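Local coordinates for capsule biosynthesis protein CapD proenzyme (Bacillus anthracis, PDB 3G9K) that cleaves the poly-gamma-D-glutamate capsule of the anthrax bacillus and joins it by an amide bond to diaminopimelic acid of the peptidoglycan, at residues Met108-Asp113 with Tyr216-Arg221. Numbering follows the deposited sequence.
Sequences MEYIHD and YKVEVR
Tyr110 CB meets Val218 CG2 at 4.1 Å, and on the side of the helix turned from the valines His112 ND1 donates to Asp113 OD1 over 2.7 Å. The contact belongs to the Ntn-hydrolase fold of the gamma-glutamyltransferase family, in a chain that is one piece of a proenzyme maturing into two: helix 104-115 rests on Val218, just before strand 219-228, and on Val220 within it, in a small surface contact. The His112-Asp113 bond is nearly straight at 164°; the carboxylate oxygen sits in the imidazole plane and offers its anti lone pair. With Leu118 O bonded to His112 NE2, both ring nitrogens have a partner and the ring is held against rotation; the two acceptors would probably favour a protonated imidazole.

Within 108-113, Tyr110 alone touches the other segment. Its CG stands anti to the backbone N (chi1 -175°), which swings the ring out from the helix toward Val218 and Val220. Both valines direct their CB toward the helix, and Glu219 between them turns away, in the alternation usual for extended chain. Val218 CG1 approaches the ring obliquely. The side chains of Tyr110 and Val220 cross at about a right angle, but the ring is modelled too close to Val220 CG2, so that whole approach is doubtful. Tyr115 touches both Tyr110 and Val220, and Ile82 of strand 79-83 touches both valines.

Arg55 of the other chain bonds Lys217 O, while Arg221 forms a salt bridge with Asp83 OD2. Glu219 CB covers one face of the Arg221 guanidinium, 3.7 Å from its plane and off centre.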
loop_
_atom_site.group_PDB
_atom_site.type_symbol
_atom_site.label_atom_id
_atom_site.label_comp_id
_atom_site.label_asym_id
_atom_site.label_seq_id
_atom_site.Cartn_x
_atom_site.Cartn_y
_atom_site.Cartn_z
HETATM N N MSE A 108 -9.129 -10.528 4.969
HETATM C CA MSE A 108 -9.595 -11.140 3.728
HETATM C C MSE A 108 -10.867 -11.957 3.958
HETATM O O MSE A 108 -11.809 -11.887 3.147
HETATM C CB MSE A 108 -8.500 -12.020 3.108
HETATM C CG MSE A 108 -7.238 -11.259 2.651
HETATM SE SE MSE A 108 -7.609 -9.796 1.420
HETATM C CE MSE A 108 -6.928 -8.294 2.391
ATOM N N GLU A 109 -10.931 -12.710 5.077
ATOM C CA GLU A 109 -12.141 -13.477 5.350
ATOM C C GLU A 109 -13.345 -12.583 5.626
ATOM O O GLU A 109 -14.441 -12.873 5.140
ATOM C CB GLU A 109 -11.970 -14.446 6.508
ATOM C CG GLU A 109 -13.249 -15.271 6.782
ATOM C CD GLU A 109 -12.954 -16.445 7.660
ATOM O OE1 GLU A 109 -12.321 -17.402 7.175
ATOM O OE2 GLU A 109 -13.322 -16.383 8.834
ATOM N N TYR A 110 -13.155 -11.535 6.421
ATOM C CA TYR A 110 -14.193 -10.538 6.700
ATOM C C TYR A 110 -14.699 -9.829 5.437
ATOM O O TYR A 110 -15.898 -9.641 5.229
ATOM C CB TYR A 110 -13.693 -9.479 7.680
ATOM C CG TYR A 110 -14.779 -8.496 8.075
ATOM C CD1 TYR A 110 -15.165 -7.467 7.212
ATOM C CD2 TYR A 110 -15.462 -8.628 9.297
ATOM C CE1 TYR A 110 -16.185 -6.609 7.546
ATOM C CE2 TYR A 110 -16.488 -7.753 9.643
ATOM C CZ TYR A 110 -16.835 -6.764 8.766
ATOM O OH TYR A 110 -17.855 -5.902 9.094
ATOM N N ILE A 111 -13.753 -9.417 4.606
ATOM C CA ILE A 111 -14.038 -8.811 3.313
ATOM C C ILE A 111 -14.814 -9.766 2.447
ATOM O O ILE A 111 -15.813 -9.412 1.865
ATOM C CB ILE A 111 -12.716 -8.389 2.604
ATOM C CG1 ILE A 111 -12.139 -7.185 3.376
ATOM C CG2 ILE A 111 -12.957 -8.082 1.074
ATOM C CD1 ILE A 111 -10.626 -6.791 3.077
ATOM N N HIS A 112 -14.335 -11.007 2.331
ATOM C CA HIS A 112 -15.080 -11.973 1.570
ATOM C C HIS A 112 -16.535 -12.154 2.046
ATOM O O HIS A 112 -17.464 -12.140 1.229
ATOM C CB HIS A 112 -14.402 -13.341 1.620
ATOM C CG HIS A 112 -15.263 -14.421 1.059
ATOM N ND1 HIS A 112 -16.201 -15.090 1.820
ATOM C CD2 HIS A 112 -15.401 -14.876 -0.208
ATOM C CE1 HIS A 112 -16.860 -15.934 1.042
ATOM N NE2 HIS A 112 -16.412 -15.807 -0.194
ATOM N N ASP A 113 -16.715 -12.362 3.346
ATOM C CA ASP A 113 -18.025 -12.723 3.886
ATOM C C ASP A 113 -19.016 -11.573 3.812
ATOM O O ASP A 113 -20.239 -11.786 3.797
ATOM C CB ASP A 113 -17.896 -13.152 5.331
ATOM C CG ASP A 113 -17.203 -14.488 5.477
ATOM O OD1 ASP A 113 -16.855 -15.151 4.464
ATOM O OD2 ASP A 113 -16.982 -14.874 6.625
ATOM N N TYR A 216 -7.921 -11.636 17.690
ATOM C CA TYR A 216 -7.789 -10.621 16.668
ATOM C C TYR A 216 -9.156 -10.284 16.078
ATOM O O TYR A 216 -9.919 -11.179 15.750
ATOM C CB TYR A 216 -6.855 -11.064 15.534
ATOM C CG TYR A 216 -6.726 -9.909 14.530
ATOM C CD1 TYR A 216 -7.584 -9.792 13.445
ATOM C CD2 TYR A 216 -5.784 -8.886 14.742
ATOM C CE1 TYR A 216 -7.491 -8.717 12.556
ATOM C CE2 TYR A 216 -5.691 -7.798 13.852
ATOM C CZ TYR A 216 -6.549 -7.715 12.783
ATOM O OH TYR A 216 -6.488 -6.644 11.924
ATOM N N LYS A 217 -9.438 -8.992 15.920
ATOM C CA LYS A 217 -10.669 -8.516 15.264
ATOM C C LYS A 217 -10.389 -7.415 14.240
ATOM O O LYS A 217 -9.638 -6.464 14.519
ATOM C CB LYS A 217 -11.647 -7.963 16.295
ATOM C CG LYS A 217 -12.183 -9.028 17.272
ATOM C CD LYS A 217 -12.923 -10.169 16.551
ATOM C CE LYS A 217 -13.230 -11.342 17.485
ATOM N NZ LYS A 217 -13.281 -12.646 16.743
ATOM N N VAL A 218 -10.989 -7.565 13.065
ATOM C CA VAL A 218 -11.010 -6.506 12.042
ATOM C C VAL A 218 -11.854 -5.321 12.504
ATOM O O VAL A 218 -12.761 -5.501 13.305
ATOM C CB VAL A 218 -11.589 -7.034 10.718
ATOM C CG1 VAL A 218 -11.698 -5.940 9.734
ATOM C CG2 VAL A 218 -10.704 -8.125 10.173
ATOM N N GLU A 219 -11.532 -4.130 12.025
ATOM C CA GLU A 219 -12.410 -2.960 12.216
ATOM C C GLU A 219 -12.926 -2.455 10.870
ATOM O O GLU A 219 -12.150 -2.344 9.900
ATOM C CB GLU A 219 -11.670 -1.874 12.973
ATOM C CG GLU A 219 -11.181 -2.335 14.363
ATOM C CD GLU A 219 -12.333 -2.591 15.369
ATOM O OE1 GLU A 219 -13.430 -2.041 15.164
ATOM O OE2 GLU A 219 -12.155 -3.370 16.344
ATOM N N VAL A 220 -14.238 -2.205 10.810
ATOM C CA VAL A 220 -14.896 -1.588 9.657
ATOM C C VAL A 220 -15.049 -0.122 10.015
ATOM O O VAL A 220 -15.453 0.201 11.126
ATOM C CB VAL A 220 -16.236 -2.262 9.337
ATOM C CG1 VAL A 220 -16.942 -1.589 8.170
ATOM C CG2 VAL A 220 -15.993 -3.731 9.056
ATOM N N ARG A 221 -14.612 0.758 9.106
ATOM C CA ARG A 221 -14.544 2.191 9.377
ATOM C C ARG A 221 -15.156 2.911 8.190
ATOM O O ARG A 221 -15.259 2.348 7.101
ATOM C CB ARG A 221 -13.108 2.652 9.602
ATOM C CG ARG A 221 -12.332 1.888 10.663
ATOM C CD ARG A 221 -11.011 2.601 10.985
ATOM N NE ARG A 221 -10.088 1.788 11.784
ATOM C CZ ARG A 221 -10.164 1.598 13.095
ATOM N NH1 ARG A 221 -11.119 2.194 13.820
ATOM N NH2 ARG A 221 -9.272 0.813 13.706
#